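Local structure of carbohydrate-binding protein (Flavonifractor plautii, 6N1B) at residues A[115-120]-A[137-142]; A[127-132]-A[172-177]; A[347-352]-A[395-400]. The protein probably removes the acetyl group from the N-acetylgalactosamine of the A blood antigen, a step in converting A to universal O type blood. All coordinates share one frame; numbering follows the deposited sequence.

Contact 1: A[115-120]-A[137-142]. With CA (calcium ion), chain C; GLA (alpha-D-galactopyranose), chain B; FUC (alpha-L-fucopyranose), chain D.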
loop_
_atom_site.group_PDB
_atom_site.type_symbol
_atom_site.label_atom_id
_atom_site.label_comp_id
_atom_site.label_asym_id
_atom_site.label_seq_id
_atom_site.Cartn_x
_atom_site.Cartn_y
_atom_site.Cartn_z
ATOM N N ARG A 115 11.081 -19.418 -5.625
ATOM C CA ARG A 115 10.672 -19.130 -6.983
ATOM C C ARG A 115 9.569 -18.079 -7.026
ATOM O O ARG A 115 9.437 -17.365 -8.024
ATOM C CB ARG A 115 10.206 -20.413 -7.699
ATOM C CG ARG A 115 9.652 -20.149 -9.124
ATOM C CD ARG A 115 9.378 -21.424 -9.823
ATOM N NE ARG A 115 8.764 -21.130 -11.090
ATOM C CZ ARG A 115 8.574 -21.971 -12.068
ATOM N NH1 ARG A 115 9.018 -23.260 -11.981
ATOM N NH2 ARG A 115 7.940 -21.529 -13.150
ATOM N N TYR A 116 8.755 -18.012 -5.958
ATOM C CA TYR A 116 7.525 -17.237 -5.911
ATOM C C TYR A 116 7.573 -16.219 -4.784
ATOM O O TYR A 116 8.264 -16.488 -3.782
ATOM C CB TYR A 116 6.312 -18.108 -5.608
ATOM C CG TYR A 116 6.205 -19.253 -6.571
ATOM C CD1 TYR A 116 5.517 -19.138 -7.802
ATOM C CD2 TYR A 116 6.712 -20.486 -6.240
ATOM C CE1 TYR A 116 5.431 -20.174 -8.737
ATOM C CE2 TYR A 116 6.651 -21.560 -7.176
ATOM C CZ TYR A 116 6.051 -21.389 -8.436
ATOM O OH TYR A 116 5.963 -22.394 -9.389
ATOM N N HIS A 117 6.894 -15.096 -4.936
ATOM C CA HIS A 117 6.737 -14.250 -3.753
ATOM C C HIS A 117 5.459 -13.449 -3.868
ATOM O O HIS A 117 4.975 -13.132 -4.967
ATOM C CB HIS A 117 7.967 -13.284 -3.513
ATOM C CG HIS A 117 7.930 -12.047 -4.392
ATOM N ND1 HIS A 117 8.215 -12.069 -5.746
ATOM C CD2 HIS A 117 7.710 -10.731 -4.083
ATOM C CE1 HIS A 117 8.143 -10.824 -6.208
ATOM N NE2 HIS A 117 7.820 -9.991 -5.226
ATOM N N ASN A 118 4.971 -13.049 -2.709
ATOM C CA ASN A 118 3.824 -12.132 -2.586
ATOM C C ASN A 118 4.354 -10.729 -2.316
ATOM O O ASN A 118 5.512 -10.527 -1.933
ATOM C CB ASN A 118 2.917 -12.584 -1.452
ATOM C CG ASN A 118 2.335 -13.959 -1.680
ATOM O OD1 ASN A 118 2.468 -14.886 -0.740
ATOM N ND2 ASN A 118 1.731 -14.167 -2.774
ATOM N N CYS A 119 3.498 -9.737 -2.516
ATOM C CA CYS A 119 3.871 -8.324 -2.289
ATOM C C CYS A 119 2.661 -7.420 -2.425
ATOM O O CYS A 119 1.578 -7.847 -2.869
ATOM C CB CYS A 119 4.982 -7.836 -3.294
ATOM S SG CYS A 119 4.410 -7.913 -5.018
ATOM N N ASP A 120 2.842 -6.187 -1.990
ATOM C CA ASP A 120 1.968 -5.109 -2.490
ATOM C C ASP A 120 0.524 -5.244 -2.059
ATOM O O ASP A 120 -0.424 -5.219 -2.941
ATOM C CB ASP A 120 2.039 -5.002 -4.024
ATOM C CG ASP A 120 3.394 -4.570 -4.565
ATOM O OD1 ASP A 120 4.324 -4.413 -3.764
ATOM O OD2 ASP A 120 3.542 -4.608 -5.800
ATOM N N ASN A 137 -0.369 -8.876 -4.682
ATOM C CA ASN A 137 0.250 -9.363 -5.924
ATOM C C ASN A 137 1.061 -10.588 -5.642
ATOM O O ASN A 137 1.869 -10.572 -4.699
ATOM C CB ASN A 137 1.066 -8.231 -6.527
ATOM C CG ASN A 137 1.615 -8.564 -7.861
ATOM O OD1 ASN A 137 2.455 -9.493 -7.937
ATOM N ND2 ASN A 137 1.234 -7.840 -8.928
ATOM N N TRP A 138 0.865 -11.624 -6.381
ATOM C CA TRP A 138 1.613 -12.834 -6.336
ATOM C C TRP A 138 2.406 -13.001 -7.632
ATOM O O TRP A 138 1.802 -12.866 -8.724
ATOM C CB TRP A 138 0.733 -14.097 -6.162
ATOM C CG TRP A 138 1.353 -15.435 -6.381
ATOM C CD1 TRP A 138 2.036 -16.172 -5.404
ATOM C CD2 TRP A 138 1.382 -16.205 -7.587
ATOM N NE1 TRP A 138 2.428 -17.370 -5.956
ATOM C CE2 TRP A 138 2.027 -17.425 -7.281
ATOM C CE3 TRP A 138 0.826 -16.039 -8.843
ATOM C CZ2 TRP A 138 2.119 -18.447 -8.181
ATOM C CZ3 TRP A 138 0.966 -17.042 -9.802
ATOM C CH2 TRP A 138 1.634 -18.231 -9.481
ATOM N N ALA A 139 3.695 -13.342 -7.563
ATOM C CA ALA A 139 4.489 -13.504 -8.800
ATOM C C ALA A 139 5.206 -14.851 -8.774
ATOM O O ALA A 139 5.764 -15.258 -7.738
ATOM C CB ALA A 139 5.541 -12.412 -8.872
ATOM N N ASP A 140 5.230 -15.486 -9.926
ATOM C CA ASP A 140 6.222 -16.473 -10.277
ATOM C C ASP A 140 7.423 -15.728 -10.831
ATOM O O ASP A 140 7.338 -15.197 -11.911
ATOM C CB ASP A 140 5.629 -17.416 -11.354
ATOM C CG ASP A 140 6.589 -18.514 -11.872
ATOM O OD1 ASP A 140 7.760 -18.461 -11.467
ATOM O OD2 ASP A 140 6.082 -19.388 -12.655
ATOM N N ASP A 141 8.490 -15.624 -10.041
ATOM C CA ASP A 141 9.573 -14.813 -10.500
ATOM C C ASP A 141 10.458 -15.443 -11.553
ATOM O O ASP A 141 11.398 -14.807 -12.039
ATOM C CB ASP A 141 10.419 -14.366 -9.322
ATOM C CG ASP A 141 9.657 -13.442 -8.365
ATOM O OD1 ASP A 141 9.401 -12.246 -8.715
ATOM O OD2 ASP A 141 9.235 -13.955 -7.278
ATOM N N GLN A 142 10.223 -16.718 -11.867
ATOM C CA GLN A 142 11.038 -17.373 -12.900
ATOM C C GLN A 142 10.730 -16.877 -14.286
ATOM O O GLN A 142 9.562 -16.923 -14.728
ATOM C CB GLN A 142 10.815 -18.885 -12.828
ATOM C CG GLN A 142 11.705 -19.676 -13.785
ATOM C CD GLN A 142 11.804 -21.127 -13.481
ATOM O OE1 GLN A 142 11.688 -21.927 -14.373
ATOM N NE2 GLN A 142 12.088 -21.485 -12.233
HETATM CA CA CA C . 6.228 -3.981 -3.963
HETATM C C1 GLA B . 11.021 -5.493 -6.096
HETATM C C2 GLA B . 9.594 -5.686 -5.483
HETATM C C3 GLA B . 9.037 -7.053 -5.913
HETATM C C4 GLA B . 9.066 -7.235 -7.475
HETATM C C5 GLA B . 10.473 -6.856 -8.033
HETATM C C6 GLA B . 10.467 -6.678 -9.497
HETATM O O2 GLA B . 9.771 -5.649 -4.018
HETATM O O3 GLA B . 7.564 -7.318 -5.263
HETATM O O4 GLA B . 8.076 -6.402 -7.952
HETATM O O5 GLA B . 10.902 -5.503 -7.565
HETATM O O6 GLA B . 11.823 -6.411 -10.062
HETATM C C1 FUC D . 12.557 -9.499 -5.527
HETATM C C2 FUC D . 11.937 -10.672 -6.304
HETATM C C3 FUC D . 13.045 -11.648 -6.755
HETATM C C4 FUC D . 13.764 -12.186 -5.532
HETATM C C5 FUC D . 14.376 -11.017 -4.774
HETATM C C6 FUC D . 15.085 -11.367 -3.432
HETATM O O2 FUC D . 11.284 -10.158 -7.505
HETATM O O3 FUC D . 12.448 -12.786 -7.434
HETATM O O4 FUC D . 12.838 -12.893 -4.719
HETATM O O5 FUC D . 13.312 -10.071 -4.443
HETATM O O HOH W 1 4.882 -21.687 -11.719
HETATM O O HOH W 2 4.787 -10.416 -6.193
HETATM O O HOH W 3 8.227 -3.928 -3.886
HETATM O O HOH W 4 6.005 -3.317 -1.927
HETATM O O HOH W 5 7.060 -5.813 -3.220
HETATM O O HOH W 6 6.248 -4.749 -5.963
#

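Contact 2: A[127-132]-A[172-177]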
loop_
_atom_site.group_PDB
_atom_site.type_symbol
_atom_site.label_atom_id
_atom_site.label_comp_id
_atom_site.label_asym_id
_atom_site.label_seq_id
_atom_site.Cartn_x
_atom_site.Cartn_y
_atom_site.Cartn_z
ATOM N N ALA A 127 -18.763 -1.333 2.049
ATOM C CA ALA A 127 -19.918 -0.981 2.933
ATOM C C ALA A 127 -21.112 -1.843 2.674
ATOM O O ALA A 127 -21.836 -2.197 3.602
ATOM C CB ALA A 127 -20.238 0.515 2.757
ATOM N N GLU A 128 -21.396 -2.152 1.414
ATOM C CA GLU A 128 -22.577 -2.937 1.126
ATOM C C GLU A 128 -22.566 -4.321 1.764
ATOM O O GLU A 128 -23.595 -4.835 2.105
ATOM C CB GLU A 128 -22.685 -3.037 -0.446
ATOM C CG GLU A 128 -23.886 -3.760 -0.964
ATOM C CD GLU A 128 -25.037 -2.792 -1.068
ATOM O OE1 GLU A 128 -24.764 -1.540 -0.961
ATOM O OE2 GLU A 128 -26.140 -3.285 -1.318
ATOM N N TYR A 129 -21.380 -4.925 1.872
ATOM C CA TYR A 129 -21.244 -6.229 2.419
ATOM C C TYR A 129 -20.743 -6.174 3.880
ATOM O O TYR A 129 -20.583 -7.270 4.517
ATOM C CB TYR A 129 -20.269 -7.085 1.565
ATOM C CG TYR A 129 -20.885 -7.509 0.272
ATOM C CD1 TYR A 129 -21.068 -6.579 -0.821
ATOM C CD2 TYR A 129 -21.245 -8.802 0.053
ATOM C CE1 TYR A 129 -21.567 -6.990 -2.038
ATOM C CE2 TYR A 129 -21.815 -9.234 -1.193
ATOM C CZ TYR A 129 -21.937 -8.332 -2.223
ATOM O OH TYR A 129 -22.467 -8.729 -3.442
ATOM N N ASP A 130 -20.412 -4.988 4.403
ATOM C CA ASP A 130 -19.795 -4.739 5.679
ATOM C C ASP A 130 -18.565 -5.695 5.875
ATOM O O ASP A 130 -18.482 -6.458 6.851
ATOM C CB ASP A 130 -20.812 -4.910 6.775
ATOM C CG ASP A 130 -20.297 -4.484 8.132
ATOM O OD1 ASP A 130 -19.471 -3.571 8.260
ATOM O OD2 ASP A 130 -20.907 -5.019 9.154
ATOM N N ALA A 131 -17.684 -5.656 4.911
ATOM C CA ALA A 131 -16.577 -6.640 4.796
ATOM C C ALA A 131 -15.336 -5.928 4.281
ATOM O O ALA A 131 -15.473 -4.946 3.530
ATOM C CB ALA A 131 -16.920 -7.776 3.846
ATOM N N MET A 132 -14.167 -6.370 4.689
ATOM C CA MET A 132 -12.897 -5.945 4.104
ATOM C C MET A 132 -12.492 -6.862 2.971
ATOM O O MET A 132 -12.649 -8.074 2.998
ATOM C CB MET A 132 -11.776 -5.970 5.188
ATOM C CG MET A 132 -11.977 -4.942 6.342
ATOM S SD MET A 132 -11.780 -3.262 5.811
ATOM C CE MET A 132 -12.143 -2.491 7.395
ATOM N N ARG A 172 -18.460 -16.407 -10.356
ATOM C CA ARG A 172 -17.694 -15.296 -9.751
ATOM C C ARG A 172 -18.578 -14.262 -9.136
ATOM O O ARG A 172 -18.107 -13.174 -8.803
ATOM C CB ARG A 172 -16.643 -14.675 -10.683
ATOM C CG ARG A 172 -15.646 -15.690 -11.224
ATOM C CD ARG A 172 -14.672 -15.119 -12.262
ATOM N NE ARG A 172 -13.860 -14.023 -11.735
ATOM C CZ ARG A 172 -12.670 -14.167 -11.100
ATOM N NH1 ARG A 172 -12.166 -15.343 -10.849
ATOM N NH2 ARG A 172 -12.036 -13.075 -10.727
ATOM N N VAL A 173 -19.792 -14.682 -8.710
ATOM C CA VAL A 173 -20.678 -13.764 -7.992
ATOM C C VAL A 173 -20.623 -13.945 -6.499
ATOM O O VAL A 173 -20.778 -15.075 -5.965
ATOM C CB VAL A 173 -22.125 -13.944 -8.517
ATOM C CG1 VAL A 173 -23.214 -13.165 -7.667
ATOM C CG2 VAL A 173 -22.203 -13.571 -10.013
ATOM N N TRP A 174 -20.373 -12.821 -5.821
ATOM C CA TRP A 174 -20.439 -12.748 -4.369
ATOM C C TRP A 174 -21.833 -12.339 -3.957
ATOM O O TRP A 174 -22.217 -11.175 -4.149
ATOM C CB TRP A 174 -19.387 -11.759 -3.915
ATOM C CG TRP A 174 -19.244 -11.543 -2.426
ATOM C CD1 TRP A 174 -19.791 -12.261 -1.403
ATOM C CD2 TRP A 174 -18.503 -10.452 -1.817
ATOM N NE1 TRP A 174 -19.347 -11.734 -0.201
ATOM C CE2 TRP A 174 -18.585 -10.620 -0.432
ATOM C CE3 TRP A 174 -17.807 -9.372 -2.324
ATOM C CZ2 TRP A 174 -17.997 -9.764 0.467
ATOM C CZ3 TRP A 174 -17.185 -8.533 -1.417
ATOM C CH2 TRP A 174 -17.282 -8.710 -0.037
ATOM N N SER A 175 -22.655 -13.266 -3.532
ATOM C CA SER A 175 -23.997 -12.933 -3.117
ATOM C C SER A 175 -24.019 -12.364 -1.702
ATOM O O SER A 175 -23.226 -12.828 -0.850
ATOM C CB SER A 175 -24.886 -14.180 -3.173
ATOM O OG SER A 175 -25.122 -14.618 -4.522
ATOM N N LYS A 176 -24.834 -11.360 -1.498
ATOM C CA LYS A 176 -24.888 -10.765 -0.186
ATOM C C LYS A 176 -25.407 -11.830 0.812
ATOM O O LYS A 176 -26.426 -12.493 0.569
ATOM C CB LYS A 176 -25.855 -9.566 -0.225
ATOM C CG LYS A 176 -25.417 -8.332 -0.965
ATOM C CD LYS A 176 -26.368 -7.170 -0.563
ATOM C CE LYS A 176 -26.180 -6.048 -1.524
ATOM N NZ LYS A 176 -26.730 -6.311 -2.877
ATOM N N PRO A 177 -24.762 -11.900 1.989
ATOM C CA PRO A 177 -25.256 -12.779 3.024
ATOM C C PRO A 177 -26.660 -12.429 3.460
ATOM O O PRO A 177 -26.958 -11.198 3.569
ATOM C CB PRO A 177 -24.289 -12.605 4.214
ATOM C CG PRO A 177 -23.094 -12.040 3.609
ATOM C CD PRO A 177 -23.503 -11.265 2.371
#

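Contact 3: A[347-352]-A[395-400]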
loop_
_atom_site.group_PDB
_atom_site.type_symbol
_atom_site.label_atom_id
_atom_site.label_comp_id
_atom_site.label_asym_id
_atom_site.label_seq_id
_atom_site.Cartn_x
_atom_site.Cartn_y
_atom_site.Cartn_z
ATOM N N ALA A 347 -14.965 22.896 5.650
ATOM C CA ALA A 347 -14.691 22.351 4.298
ATOM C C ALA A 347 -13.369 22.678 3.768
ATOM O O ALA A 347 -12.961 23.824 3.882
ATOM C CB ALA A 347 -15.798 22.637 3.296
ATOM N N GLY A 348 -12.703 21.709 3.182
ATOM C CA GLY A 348 -11.415 21.946 2.539
ATOM C C GLY A 348 -10.231 22.203 3.435
ATOM O O GLY A 348 -9.171 22.683 3.001
ATOM N N ASP A 349 -10.341 21.797 4.690
ATOM C CA ASP A 349 -9.378 22.139 5.682
ATOM C C ASP A 349 -9.002 20.891 6.498
ATOM O O ASP A 349 -8.881 21.001 7.728
ATOM C CB ASP A 349 -9.888 23.286 6.567
ATOM C CG ASP A 349 -8.830 23.866 7.458
ATOM O OD1 ASP A 349 -7.621 23.826 7.098
ATOM O OD2 ASP A 349 -9.228 24.341 8.548
ATOM N N GLY A 350 -8.772 19.777 5.858
ATOM C CA GLY A 350 -8.550 18.546 6.553
ATOM C C GLY A 350 -7.072 18.300 6.907
ATOM O O GLY A 350 -6.201 19.137 6.709
ATOM N N THR A 351 -6.809 17.043 7.375
ATOM C CA THR A 351 -5.489 16.653 7.782
ATOM C C THR A 351 -5.084 15.416 6.934
ATOM O O THR A 351 -5.801 14.462 6.870
ATOM C CB THR A 351 -5.499 16.306 9.272
ATOM O OG1 THR A 351 -5.908 17.418 10.060
ATOM C CG2 THR A 351 -4.138 15.873 9.737
ATOM N N MET A 352 -3.867 15.524 6.346
ATOM C CA MET A 352 -3.287 14.406 5.588
ATOM C C MET A 352 -2.564 13.504 6.608
ATOM O O MET A 352 -1.568 13.962 7.220
ATOM C CB MET A 352 -2.358 14.924 4.548
ATOM C CG MET A 352 -3.137 15.424 3.395
ATOM S SD MET A 352 -3.910 14.292 2.273
ATOM C CE MET A 352 -2.515 13.653 1.384
ATOM N N SER A 395 -1.550 19.469 8.075
ATOM C CA SER A 395 -2.704 20.111 7.497
ATOM C C SER A 395 -2.635 19.987 5.964
ATOM O O SER A 395 -1.551 20.210 5.407
ATOM C CB SER A 395 -2.669 21.627 7.905
ATOM O OG SER A 395 -3.154 22.492 7.029
ATOM N N PHE A 396 -3.752 19.676 5.370
ATOM C CA PHE A 396 -3.803 19.622 3.884
ATOM C C PHE A 396 -3.410 21.000 3.299
ATOM O O PHE A 396 -2.563 21.050 2.357
ATOM C CB PHE A 396 -5.220 19.268 3.448
ATOM C CG PHE A 396 -5.371 19.335 1.926
ATOM C CD1 PHE A 396 -4.914 18.341 1.150
ATOM C CD2 PHE A 396 -5.990 20.413 1.317
ATOM C CE1 PHE A 396 -5.093 18.377 -0.285
ATOM C CE2 PHE A 396 -6.076 20.473 -0.044
ATOM C CZ PHE A 396 -5.618 19.473 -0.803
ATOM N N VAL A 397 -3.894 22.100 3.881
ATOM C CA VAL A 397 -3.569 23.397 3.331
ATOM C C VAL A 397 -2.080 23.673 3.480
ATOM O O VAL A 397 -1.447 24.171 2.541
ATOM C CB VAL A 397 -4.453 24.503 3.997
ATOM C CG1 VAL A 397 -3.975 25.890 3.718
ATOM C CG2 VAL A 397 -5.907 24.316 3.599
ATOM N N GLU A 398 -1.503 23.393 4.663
ATOM C CA GLU A 398 -0.097 23.689 4.798
ATOM C C GLU A 398 0.778 22.828 3.882
ATOM O O GLU A 398 1.791 23.294 3.323
ATOM C CB GLU A 398 0.365 23.513 6.299
ATOM C CG GLU A 398 -0.270 24.538 7.199
ATOM C CD GLU A 398 0.188 25.940 7.007
ATOM O OE1 GLU A 398 1.240 26.225 6.394
ATOM O OE2 GLU A 398 -0.514 26.854 7.583
ATOM N N MET A 399 0.371 21.585 3.712
ATOM C CA MET A 399 1.051 20.694 2.779
ATOM C C MET A 399 1.050 21.308 1.363
ATOM O O MET A 399 2.110 21.374 0.688
ATOM C CB MET A 399 0.387 19.364 2.756
ATOM C CG MET A 399 0.962 18.373 1.706
ATOM S SD MET A 399 -0.202 17.004 1.372
ATOM C CE MET A 399 -1.480 17.862 0.546
ATOM N N MET A 400 -0.135 21.706 0.905
ATOM C CA MET A 400 -0.280 22.316 -0.461
ATOM C C MET A 400 0.585 23.583 -0.589
ATOM O O MET A 400 1.211 23.774 -1.631
ATOM C CB MET A 400 -1.718 22.634 -0.704
ATOM C CG MET A 400 -2.621 21.407 -0.852
ATOM S SD MET A 400 -2.275 20.358 -2.272
ATOM C CE MET A 400 -2.995 21.361 -3.570
HETATM O O HOH W 7 -5.894 21.916 6.190
#

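Contact 1: A[115-120]-A[137-142]
H117 and D141 meet across the open end of an antiparallel hairpin: ND1 gives its proton to the syn lone pair of D141 OD2 at 2.6 Å, with ring and carboxylate nearly coplanar, 18° apart. With ND1 engaged, H117 NE2 points the other way along the ring edge to O3 of the galactose, 2.7 Å off; either atom could be the donor. D141 OD1 takes a hydrogen bond from O2 of the fucose and is hydrogen-bonded to Y202 OH, so one carboxylate orients the histidine and binds sugar. On the sheet face carrying Y116, N118, W138 and D140, R115 grips D140 side-on: NE reaches OD1 at 2.9 Å, almost straight, while NH2 reaches OD2. The extended arginine chain, CG anti to the backbone N (chi1 176°), brings the guanidinium to the carboxylate in a salt bridge, their planes twisted well apart, with the Q142 amide stacked over one face. D140 OD1 also accepts from Q142 N on the opposite face of its plane, closing an Asx turn, and D140 OD2 from V146 N and a water that joins it to Y116 OH. The Y116 and W138 rings lie rim to rim, planes 8° apart. Backbone pairs H117–A139 and C119–N137 each exchange two hydrogen bonds, and D141 N binds R115 O at 2.8 Å. D120 OD1 binds calcium at 2.0 Å, a site completed by H272 and four waters, while its OD2 accepts from S206 N. Strand 116-126 forms one margin of its four-stranded sheet; strand 131-140 lies between it and strand 148-155, whose R151 makes a cation-pi contact with W138.

Contact 2: A[127-132]-A[172-177]
Y129 and W174 stack face to face at the centre of this contact, the phenol over the six-membered ring of the indole with centroids 3.9 Å apart and planes inclined by 27°. The two side chains run past each other in opposite directions, and Y129 CD2 makes the nearest ring contact, 3.3 Å from W174 CE2. A131 CB adds a methyl group at the edge of the indole, 4.0 Å from W174 CH2. On the other face of the phenol K176 crosses at about a right angle and lays its CG 4.0 Å from the ring centroid, a CH-pi contact, so the tyrosine is sandwiched between indole and aliphatic chain. P177 CD touches the phenol more loosely. Farther out, Y129 OH donates to W174 O at 2.6 Å, tilted 28° from the carbonyl plane; the residue that stacks on the ring thus also holds its hydroxyl. W174 NE1 is satisfied by Y156 OH. At the solvent-exposed edge E128 and K176 carry opposite charges, but the position of the E128 carboxylate is doubtful. Aromatic packing and one short hydrogen bond thus do most of the joining between the turn before strand 131-140 and segment 172-177, with charge pairing secondary.

Contact 3: A[347-352]-A[395-400]
F396 N donates to G350 O at 2.8 Å in a nearly straight bond, 173° at the hydrogen, which ties the first turn of helix 396-404 to the chain entering strand 351-361. The packed part of the contact lies on the M352 side. There M352 CG sits 3.9 Å from M399 SD and 4.1 Å from F396 CD1, meeting the phenyl ring at its edge, while the two side chains of M352 and F396 lie side by side and point the same way. M352 is bent at chi2 and chi3, and this bend also brings its CE near M399 SD. F339 and Y341 of strand 333-342 touch M352 as well, and L281 touches F396, which makes this a buried apolar patch.

The D349 side is looser and wetter. V397 reaches it with CG2, anti to the carbonyl carbon, which rests 3.7 Å from G348 O and touches D349 OD1. Between the segments a single water donates to D349 OD1, 2.7 Å away, and to G350 O, and accepts from S395 OG and V397 N. S395, the N-cap, spends the acceptor side of that OG on E398 N at 3.0 Å.

Three amides at the helix start find acceptors: F396 N in G350 O, V397 N in the water and E398 N in S395 OG. A polar, partly water-mediated helix start is thereby set against a methionine-phenylalanine core.

Contacts 1 and 2 use opposite ends of strand 131-140 without touching, their centres 27 Å apart; contact 1 joins two strands of one four-stranded sheet, contact 2 the turn before strand 131-140 to a segment outside that sheet. Contact 3 lies across the centre of the chain from contact 1, centres about 37 Å apart, where strand 385-395, beside 351-361 in its sheet, leads directly into helix 396-404. None is purely core: each is partly buried. Contact 1 alone is a regular strand pairing and the one bearing sugar and calcium ligands; it also has a salt bridge. Contact 2 is nearer the surface and depends on aromatic stacking, whereas contact 3 combines sulfur-rich packing with a hydrated helix start.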